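Long-range contacts in GTP-binding protein (PDB 2DBY), which binds GDP and probably hydrolyses ATP and associates with the ribosome: residues Leu45-Leu50 against Leu284-Thr289; Pro65-His70 against Glu294-Thr299; Ala138-Leu143 against His173-Lys178. All coordinates share one frame; numbering follows the deposited sequence.

Contact 1: Leu45-Leu50 against Leu284-Thr289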
loop_
_atom_site.group_PDB
_atom_site.type_symbol
_atom_site.label_atom_id
_atom_site.label_comp_id
_atom_site.label_asym_id
_atom_site.label_seq_id
_atom_site.Cartn_x
_atom_site.Cartn_y
_atom_site.Cartn_z
ATOM N N LEU A 45 6.306 1.897 9.634
ATOM C CA LEU A 45 4.974 1.566 10.144
ATOM C C LEU A 45 5.081 1.275 11.631
ATOM O O LEU A 45 5.794 0.364 12.042
ATOM C CB LEU A 45 4.438 0.317 9.442
ATOM C CG LEU A 45 3.216 0.351 8.527
ATOM C CD1 LEU A 45 2.762 -1.095 8.313
ATOM C CD2 LEU A 45 2.087 1.191 9.133
ATOM N N GLU A 46 4.385 2.057 12.440
ATOM C CA GLU A 46 4.434 1.842 13.876
ATOM C C GLU A 46 3.611 0.601 14.163
ATOM O O GLU A 46 2.560 0.383 13.552
ATOM C CB GLU A 46 3.878 3.079 14.603
ATOM C CG GLU A 46 4.899 4.204 14.581
ATOM C CD GLU A 46 4.359 5.553 15.013
ATOM O OE1 GLU A 46 3.428 5.591 15.837
ATOM O OE2 GLU A 46 4.891 6.577 14.528
ATOM N N ASP A 47 4.081 -0.222 15.087
ATOM C CA ASP A 47 3.345 -1.443 15.403
ATOM C C ASP A 47 3.629 -1.825 16.857
ATOM O O ASP A 47 4.747 -2.239 17.199
ATOM C CB ASP A 47 3.780 -2.552 14.438
ATOM C CG ASP A 47 2.952 -3.827 14.582
ATOM O OD1 ASP A 47 2.944 -4.629 13.623
ATOM O OD2 ASP A 47 2.321 -4.040 15.648
ATOM N N GLU A 48 2.619 -1.637 17.709
ATOM C CA GLU A 48 2.745 -1.942 19.134
ATOM C C GLU A 48 3.030 -3.416 19.409
ATOM O O GLU A 48 3.554 -3.762 20.473
ATOM C CB GLU A 48 1.459 -1.533 19.878
ATOM C CG GLU A 48 1.305 -0.041 20.085
ATOM C CD GLU A 48 2.308 0.493 21.074
ATOM O OE1 GLU A 48 2.224 0.142 22.272
ATOM O OE2 GLU A 48 3.194 1.249 20.652
ATOM N N ARG A 49 2.680 -4.291 18.470
ATOM C CA ARG A 49 2.940 -5.714 18.681
ATOM C C ARG A 49 4.445 -5.946 18.778
ATOM O O ARG A 49 4.901 -6.885 19.433
ATOM C CB ARG A 49 2.332 -6.535 17.543
ATOM C CG ARG A 49 0.807 -6.434 17.497
ATOM C CD ARG A 49 0.225 -7.081 16.242
ATOM N NE ARG A 49 0.638 -6.376 15.017
ATOM C CZ ARG A 49 0.269 -6.723 13.789
ATOM N NH1 ARG A 49 -0.529 -7.758 13.609
ATOM N NH2 ARG A 49 0.719 -6.050 12.731
ATOM N N LEU A 50 5.231 -5.078 18.145
ATOM C CA LEU A 50 6.674 -5.228 18.239
ATOM C C LEU A 50 7.109 -5.054 19.697
ATOM O O LEU A 50 7.978 -5.780 20.183
ATOM C CB LEU A 50 7.384 -4.169 17.396
ATOM C CG LEU A 50 7.276 -4.365 15.891
ATOM C CD1 LEU A 50 7.826 -3.107 15.200
ATOM C CD2 LEU A 50 8.111 -5.603 15.482
ATOM N N LEU A 284 -1.180 -5.952 1.699
ATOM C CA LEU A 284 -0.045 -6.509 2.416
ATOM C C LEU A 284 -0.373 -6.971 3.821
ATOM O O LEU A 284 -1.400 -6.595 4.392
ATOM C CB LEU A 284 1.052 -5.453 2.497
ATOM C CG LEU A 284 1.457 -4.854 1.152
ATOM C CD1 LEU A 284 2.436 -3.711 1.400
ATOM C CD2 LEU A 284 2.075 -5.945 0.272
ATOM N N LEU A 285 0.509 -7.804 4.366
ATOM C CA LEU A 285 0.358 -8.272 5.744
ATOM C C LEU A 285 1.734 -8.311 6.384
ATOM O O LEU A 285 2.763 -8.370 5.697
ATOM C CB LEU A 285 -0.346 -9.641 5.808
ATOM C CG LEU A 285 0.146 -10.865 5.040
ATOM C CD1 LEU A 285 1.281 -11.535 5.809
ATOM C CD2 LEU A 285 -1.030 -11.849 4.860
ATOM N N THR A 286 1.750 -8.234 7.711
ATOM C CA THR A 286 2.972 -8.243 8.484
ATOM C C THR A 286 3.182 -9.580 9.187
ATOM O O THR A 286 2.227 -10.126 9.736
ATOM C CB THR A 286 2.905 -7.189 9.627
ATOM O OG1 THR A 286 2.686 -5.883 9.069
ATOM C CG2 THR A 286 4.186 -7.202 10.459
ATOM N N PHE A 287 4.403 -10.121 9.137
ATOM C CA PHE A 287 4.707 -11.314 9.944
ATOM C C PHE A 287 5.957 -10.915 10.729
ATOM O O PHE A 287 6.660 -9.956 10.348
ATOM C CB PHE A 287 4.903 -12.600 9.103
ATOM C CG PHE A 287 6.208 -12.691 8.360
ATOM C CD1 PHE A 287 7.382 -13.068 9.015
ATOM C CD2 PHE A 287 6.255 -12.452 6.986
ATOM C CE1 PHE A 287 8.585 -13.208 8.314
ATOM C CE2 PHE A 287 7.447 -12.590 6.284
ATOM C CZ PHE A 287 8.614 -12.967 6.943
ATOM N N PHE A 288 6.230 -11.605 11.839
ATOM C CA PHE A 288 7.361 -11.241 12.681
ATOM C C PHE A 288 8.382 -12.344 12.893
ATOM O O PHE A 288 8.073 -13.514 12.730
ATOM C CB PHE A 288 6.880 -10.885 14.117
ATOM C CG PHE A 288 5.829 -9.810 14.174
ATOM C CD1 PHE A 288 4.480 -10.136 14.203
ATOM C CD2 PHE A 288 6.200 -8.469 14.206
ATOM C CE1 PHE A 288 3.495 -9.125 14.265
ATOM C CE2 PHE A 288 5.236 -7.453 14.265
ATOM C CZ PHE A 288 3.875 -7.787 14.297
ATOM N N THR A 289 9.598 -11.940 13.233
ATOM C CA THR A 289 10.607 -12.900 13.685
ATOM C C THR A 289 10.870 -12.331 15.085
ATOM O O THR A 289 10.992 -11.109 15.262
ATOM C CB THR A 289 11.874 -12.960 12.802
ATOM O OG1 THR A 289 12.428 -11.659 12.592
ATOM C CG2 THR A 289 11.525 -13.615 11.492
HETATM O O HOH W 1 3.763 -3.722 11.169
HETATM O O HOH W 2 0.044 -5.711 9.976
#
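Charge dominates the 45-50 side. R49 grips D47 side-on, with NE and NH2 each facing one carboxylate oxygen. The bond from R49 NE to D47 OD2 is 2.9 Å long and nearly straight (170°). It lies in the guanidinium plane and uses the syn lone pair of OD2. The salt bridge from R49 NH2 to D47 OD1, 2.8 Å, meets the carboxylate from above its plane. D47 OD2 also accepts from R49 N, so D47 is the N-cap of helix 48-57. The CG of D47 is anti to its own backbone N, and the R49 chain bends at chi3 to come back to it. D358 supplies a second partner to R49 at NH1, and also accepts from T286 N.

The aromatic contact is edge-on from the ring's side. F288 CZ stands over one face of the R49 guanidinium, 3.6 Å from R49 NE, with the planes 89° apart. D47 OD1 meets F288 CZ tip to tip at 3.4 Å, near the plane of the ring. The apolar part is L50, whose CD2 lies 3.6 Å from F288 CE2 at the ring edge. T286 CG2 sits over a face of the same ring.

Two waters complete the link. One donates to D47 OD1 (2.7 Å) and also bonds T286 OG1. The other accepts from R49 NH2 (2.9 Å) and bonds T286 OG1 at 2.8 Å. Y279 OH is a further partner of that hydroxyl.

The two segments share no direct hydrogen bond, so polar coupling passes through water and D358. R49 lies between two acids, D47 and D358, and probably offsets part of their charge. This pairing probably makes it easier to pack the charged groups against the ring. The electropositive ring edge is likely to favour D47 OD1 beside it.

Contact 2: Pro65-His70 against Glu294-Thr299; sequences PVVPTH and EVRAWT. With FMT (formic acid), chain E.
The backbones of 65-70 and 294-299 run side by side in parallel, 11° apart end to end, joined by three hydrogen bonds. V295 N donates to P65 O (3.1 Å), V67 N to V295 O (2.9 Å), and A297 N to V67 O (2.9 Å). All three meet the carbonyl nearly along its axis.

V66 and V295 share one face of the sheet, where helix 48-57 packs on them. V67 and R296 share the other. The R296 chain is extended from CG to NE, and V67 crosses it obliquely, with CB 3.7 Å from R296 CG. The guanidinium is sandwiched: V67 CG1 lies over one face, and W298 CH2 lies over the opposite one. V67 CG2 leans the other way, 3.4 Å from E294 OE2.

Further along, the hydroxyls of T69 and T299 bond to each other, OG1 to OG1 at 2.6 Å. Y279 OH is a second partner of T299 OG1.

H70 holds CG between its backbone N and carbonyl carbon (chi1 54°), and with this torsion the ring meets a formic acid at its edge. H70 ND1 donates to O1 of that molecule at 2.8 Å, almost straight (173°). A29 N also binds the formic acid, which probably came from the crystallisation liquor. An alanine here would remove the imidazole and its ND1 donor, and would probably weaken the hold on the formic acid.

Strands 284-290 and 295-301 form an antiparallel hairpin, consistent with the opening hairpin of a ubiquitin-like TGS domain. The parallel pairing with strand 66-75 joins that hairpin to the sheet of the OBG-type G domain.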
loop_
_atom_site.group_PDB
_atom_site.type_symbol
_atom_site.label_atom_id
_atom_site.label_comp_id
_atom_site.label_asym_id
_atom_site.label_seq_id
_atom_site.Cartn_x
_atom_site.Cartn_y
_atom_site.Cartn_z
ATOM N N PRO A 65 16.229 -5.229 20.490
ATOM C CA PRO A 65 15.839 -4.056 19.712
ATOM C C PRO A 65 14.665 -4.466 18.814
ATOM O O PRO A 65 14.509 -5.654 18.487
ATOM C CB PRO A 65 17.087 -3.761 18.880
ATOM C CG PRO A 65 18.204 -4.395 19.651
ATOM C CD PRO A 65 17.592 -5.668 20.142
ATOM N N VAL A 66 13.845 -3.499 18.422
ATOM C CA VAL A 66 12.730 -3.782 17.527
ATOM C C VAL A 66 13.028 -3.118 16.176
ATOM O O VAL A 66 13.626 -2.036 16.121
ATOM C CB VAL A 66 11.372 -3.241 18.075
ATOM C CG1 VAL A 66 11.040 -3.898 19.384
ATOM C CG2 VAL A 66 11.427 -1.728 18.243
ATOM N N VAL A 67 12.639 -3.789 15.099
ATOM C CA VAL A 67 12.853 -3.295 13.734
ATOM C C VAL A 67 11.498 -3.283 13.042
ATOM O O VAL A 67 10.934 -4.328 12.744
ATOM C CB VAL A 67 13.801 -4.218 12.935
ATOM C CG1 VAL A 67 14.041 -3.615 11.542
ATOM C CG2 VAL A 67 15.139 -4.365 13.673
ATOM N N PRO A 68 10.950 -2.090 12.775
ATOM C CA PRO A 68 9.642 -2.121 12.113
ATOM C C PRO A 68 9.775 -2.269 10.613
ATOM O O PRO A 68 10.876 -2.178 10.053
ATOM C CB PRO A 68 9.040 -0.765 12.466
ATOM C CG PRO A 68 10.266 0.137 12.428
ATOM C CD PRO A 68 11.370 -0.707 13.081
ATOM N N THR A 69 8.645 -2.518 9.970
ATOM C CA THR A 69 8.625 -2.565 8.509
ATOM C C THR A 69 8.208 -1.150 8.050
ATOM O O THR A 69 8.245 -0.201 8.845
ATOM C CB THR A 69 7.684 -3.681 7.971
ATOM O OG1 THR A 69 7.785 -3.728 6.540
ATOM C CG2 THR A 69 6.215 -3.443 8.373
ATOM N N HIS A 70 7.812 -0.997 6.791
ATOM C CA HIS A 70 7.477 0.316 6.262
ATOM C C HIS A 70 6.632 0.196 4.996
ATOM O O HIS A 70 6.408 -0.911 4.489
ATOM C CB HIS A 70 8.784 1.047 5.921
ATOM C CG HIS A 70 9.685 0.273 5.000
ATOM N ND1 HIS A 70 11.005 0.008 5.294
ATOM C CD2 HIS A 70 9.450 -0.291 3.792
ATOM C CE1 HIS A 70 11.544 -0.691 4.308
ATOM N NE2 HIS A 70 10.621 -0.887 3.384
ATOM N N GLU A 294 16.403 -9.986 18.738
ATOM C CA GLU A 294 15.720 -8.972 17.935
ATOM C C GLU A 294 14.273 -9.349 17.681
ATOM O O GLU A 294 13.937 -10.523 17.656
ATOM C CB GLU A 294 16.442 -8.845 16.580
ATOM C CG GLU A 294 15.854 -7.826 15.601
ATOM C CD GLU A 294 16.522 -7.862 14.224
ATOM O OE1 GLU A 294 16.223 -8.777 13.435
ATOM O OE2 GLU A 294 17.352 -6.970 13.941
ATOM N N VAL A 295 13.422 -8.342 17.482
ATOM C CA VAL A 295 12.015 -8.582 17.142
ATOM C C VAL A 295 11.855 -7.714 15.898
ATOM O O VAL A 295 12.126 -6.525 15.948
ATOM C CB VAL A 295 11.053 -8.089 18.240
ATOM C CG1 VAL A 295 9.613 -8.121 17.730
ATOM C CG2 VAL A 295 11.168 -8.987 19.455
ATOM N N ARG A 296 11.440 -8.314 14.790
ATOM C CA ARG A 296 11.328 -7.555 13.546
ATOM C C ARG A 296 10.062 -7.875 12.798
ATOM O O ARG A 296 9.576 -9.010 12.801
ATOM C CB ARG A 296 12.541 -7.835 12.643
ATOM C CG ARG A 296 12.461 -7.176 11.261
ATOM C CD ARG A 296 13.812 -7.256 10.562
ATOM N NE ARG A 296 13.743 -6.711 9.212
ATOM C CZ ARG A 296 14.798 -6.508 8.429
ATOM N NH1 ARG A 296 16.017 -6.804 8.862
ATOM N NH2 ARG A 296 14.625 -6.011 7.209
ATOM N N ALA A 297 9.531 -6.845 12.135
ATOM C CA ALA A 297 8.309 -6.955 11.357
ATOM C C ALA A 297 8.740 -7.067 9.906
ATOM O O ALA A 297 9.628 -6.325 9.478
ATOM C CB ALA A 297 7.465 -5.700 11.536
ATOM N N TRP A 298 8.124 -7.999 9.191
ATOM C CA TRP A 298 8.395 -8.246 7.775
ATOM C C TRP A 298 7.095 -8.103 7.012
ATOM O O TRP A 298 6.019 -8.351 7.547
ATOM C CB TRP A 298 8.950 -9.659 7.573
ATOM C CG TRP A 298 10.160 -9.945 8.380
ATOM C CD1 TRP A 298 10.203 -10.404 9.674
ATOM C CD2 TRP A 298 11.514 -9.836 7.948
ATOM N NE1 TRP A 298 11.509 -10.592 10.065
ATOM C CE2 TRP A 298 12.334 -10.252 9.025
ATOM C CE3 TRP A 298 12.123 -9.431 6.752
ATOM C CZ2 TRP A 298 13.736 -10.274 8.937
ATOM C CZ3 TRP A 298 13.529 -9.456 6.669
ATOM C CH2 TRP A 298 14.307 -9.874 7.757
ATOM N N THR A 299 7.197 -7.727 5.740
ATOM C CA THR A 299 6.013 -7.510 4.904
ATOM C C THR A 299 5.998 -8.386 3.651
ATOM O O THR A 299 7.005 -8.502 2.963
ATOM C CB THR A 299 5.972 -6.038 4.419
ATOM O OG1 THR A 299 5.883 -5.173 5.551
ATOM C CG2 THR A 299 4.776 -5.788 3.494
HETATM C C FMT E . 11.541 1.036 8.580
HETATM O O1 FMT E . 12.257 0.642 7.691
HETATM O O2 FMT E . 12.074 1.617 9.653
#

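Contact 3: Ala138-Leu143 against His173-Lys178; sequences ADLATL and HLQEGK
The imidazole of H173 has K178 CB over one face, offset toward the rim, and packs edge-to-face with F183. Its NE2 is hydrogen-bonded to T182 OG1. The amide end of Q175 reaches L140 CD2. The Q175 chain bends at chi2 (-62°), which sets NE2 3.9 Å from L140 CD2. The carboxylate of D139 is held by partners outside the two segments: L199 N donates to OD1, and T200 OG1 is bonded to OD2.

Leucines carry the rest. L174 points at the other helix and meets three of its side chains. Its CD2 sits 3.3 Å from D139 CB, a tight fit. The L143 and L174 side chains cross at about a right angle, with L143 CD1 3.9 Å from L174 CD2. L140 and L174 slide past each other in opposite directions, with L140 CD2 3.5 Å from L174 CB. Y171, one turn before L174, also touches L140 and L143.

Helix 161-175 ends just here. G177 has a positive phi (83°) and closes a Schellman motif: G177 N donates to L174 O at 2.8 Å, and K178 N donates to H173 O at 3.2 Å. Beyond it, K178 NZ and E176 OE1 form a salt bridge of 2.8 Å.

The contact joins 138-143, a part of helix 124-156 that falls in a predicted coiled coil, to the last turn of helix 161-175. Its chemistry is mostly apolar, with the Q175 amide at its border. D139 lends its CB to this interface, while its buried carboxylate is satisfied by the 199-200 loop. The hold between the segments probably rests mainly on shape and burial of leucine surface.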
loop_
_atom_site.group_PDB
_atom_site.type_symbol
_atom_site.label_atom_id
_atom_site.label_comp_id
_atom_site.label_asym_id
_atom_site.label_seq_id
_atom_site.Cartn_x
_atom_site.Cartn_y
_atom_site.Cartn_z
ATOM N N ALA A 138 -5.725 6.187 -21.512
ATOM C CA ALA A 138 -4.608 5.279 -21.762
ATOM C C ALA A 138 -5.077 3.818 -21.749
ATOM O O ALA A 138 -4.650 2.998 -22.587
ATOM C CB ALA A 138 -3.506 5.489 -20.691
ATOM N N ASP A 139 -5.962 3.502 -20.806
ATOM C CA ASP A 139 -6.470 2.133 -20.659
ATOM C C ASP A 139 -7.337 1.713 -21.844
ATOM O O ASP A 139 -7.313 0.532 -22.234
ATOM C CB ASP A 139 -7.298 1.995 -19.385
ATOM C CG ASP A 139 -6.434 1.788 -18.139
ATOM O OD1 ASP A 139 -5.210 1.589 -18.288
ATOM O OD2 ASP A 139 -6.989 1.798 -17.020
ATOM N N LEU A 140 -8.097 2.661 -22.392
ATOM C CA LEU A 140 -8.956 2.332 -23.548
ATOM C C LEU A 140 -8.058 1.983 -24.728
ATOM O O LEU A 140 -8.331 1.042 -25.455
ATOM C CB LEU A 140 -9.899 3.500 -23.886
ATOM C CG LEU A 140 -11.031 3.673 -22.869
ATOM C CD1 LEU A 140 -11.741 5.034 -23.053
ATOM C CD2 LEU A 140 -12.030 2.541 -23.077
ATOM N N ALA A 141 -6.973 2.738 -24.912
ATOM C CA ALA A 141 -6.034 2.439 -25.988
ATOM C C ALA A 141 -5.387 1.064 -25.764
ATOM O O ALA A 141 -5.191 0.277 -26.690
ATOM C CB ALA A 141 -4.953 3.538 -26.053
ATOM N N THR A 142 -5.029 0.768 -24.515
ATOM C CA THR A 142 -4.444 -0.529 -24.211
ATOM C C THR A 142 -5.433 -1.640 -24.531
ATOM O O THR A 142 -5.065 -2.661 -25.118
ATOM C CB THR A 142 -4.082 -0.626 -22.727
ATOM O OG1 THR A 142 -3.025 0.282 -22.477
ATOM C CG2 THR A 142 -3.645 -2.059 -22.344
ATOM N N LEU A 143 -6.686 -1.441 -24.138
ATOM C CA LEU A 143 -7.702 -2.449 -24.390
ATOM C C LEU A 143 -7.916 -2.656 -25.888
ATOM O O LEU A 143 -8.062 -3.787 -26.337
ATOM C CB LEU A 143 -9.031 -2.053 -23.732
ATOM C CG LEU A 143 -9.089 -2.361 -22.228
ATOM C CD1 LEU A 143 -10.235 -1.612 -21.593
ATOM C CD2 LEU A 143 -9.232 -3.870 -22.036
ATOM N N HIS A 173 -17.190 -1.246 -19.848
ATOM C CA HIS A 173 -17.107 -0.534 -18.566
ATOM C C HIS A 173 -16.320 0.781 -18.696
ATOM O O HIS A 173 -16.791 1.848 -18.266
ATOM C CB HIS A 173 -16.427 -1.471 -17.551
ATOM C CG HIS A 173 -16.482 -1.003 -16.129
ATOM N ND1 HIS A 173 -17.631 -1.052 -15.366
ATOM C CD2 HIS A 173 -15.498 -0.578 -15.301
ATOM C CE1 HIS A 173 -17.348 -0.690 -14.124
ATOM N NE2 HIS A 173 -16.058 -0.395 -14.061
ATOM N N LEU A 174 -15.131 0.714 -19.285
ATOM C CA LEU A 174 -14.318 1.912 -19.446
ATOM C C LEU A 174 -14.894 2.923 -20.434
ATOM O O LEU A 174 -14.750 4.133 -20.239
ATOM C CB LEU A 174 -12.876 1.548 -19.802
ATOM C CG LEU A 174 -12.015 1.310 -18.545
ATOM C CD1 LEU A 174 -12.385 -0.049 -17.885
ATOM C CD2 LEU A 174 -10.542 1.284 -18.958
ATOM N N GLN A 175 -15.569 2.436 -21.474
ATOM C CA GLN A 175 -16.193 3.329 -22.439
ATOM C C GLN A 175 -17.320 4.115 -21.747
ATOM O O GLN A 175 -17.741 5.157 -22.237
ATOM C CB GLN A 175 -16.735 2.538 -23.640
ATOM C CG GLN A 175 -15.675 2.264 -24.710
ATOM C CD GLN A 175 -15.092 3.541 -25.361
ATOM O OE1 GLN A 175 -15.506 4.667 -25.069
ATOM N NE2 GLN A 175 -14.115 3.354 -26.243
ATOM N N GLU A 176 -17.822 3.608 -20.623
ATOM C CA GLU A 176 -18.850 4.331 -19.861
ATOM C C GLU A 176 -18.190 5.279 -18.851
ATOM O O GLU A 176 -18.871 5.902 -18.037
ATOM C CB GLU A 176 -19.772 3.353 -19.122
ATOM C CG GLU A 176 -20.557 2.508 -20.096
ATOM C CD GLU A 176 -21.413 1.434 -19.471
ATOM O OE1 GLU A 176 -21.281 1.161 -18.270
ATOM O OE2 GLU A 176 -22.232 0.843 -20.205
ATOM N N GLY A 177 -16.863 5.368 -18.900
ATOM C CA GLY A 177 -16.135 6.260 -18.007
ATOM C C GLY A 177 -15.881 5.675 -16.623
ATOM O O GLY A 177 -15.584 6.409 -15.680
ATOM N N LYS A 178 -15.994 4.355 -16.495
ATOM C CA LYS A 178 -15.795 3.687 -15.200
ATOM C C LYS A 178 -14.427 2.991 -15.119
ATOM O O LYS A 178 -13.950 2.401 -16.087
ATOM C CB LYS A 178 -16.930 2.695 -14.952
ATOM C CG LYS A 178 -18.285 3.440 -14.917
ATOM C CD LYS A 178 -19.444 2.550 -15.260
ATOM C CE LYS A 178 -20.693 3.418 -15.539
ATOM N NZ LYS A 178 -21.857 2.570 -15.916
#

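Contacts 1 and 2 form one unit. Their centres are 7 Å apart, and strands 284-290 and 295-301 are neighbours in the same sheet. Probable backbone hydrogen bonds join them, W298 N to F287 O at 2.7 Å and R296 N to T289 O at 2.9 Å. Helix 48-57 leads on to strand 66-75, so both contacts bind the same two parts of the chain. Contact 3 stands apart, with its centre about 38 Å from that of contact 1 and about 41 Å from that of contact 2. It lies on the other side of the chain's centre, on the helical pair. All three lie away from the GDP site.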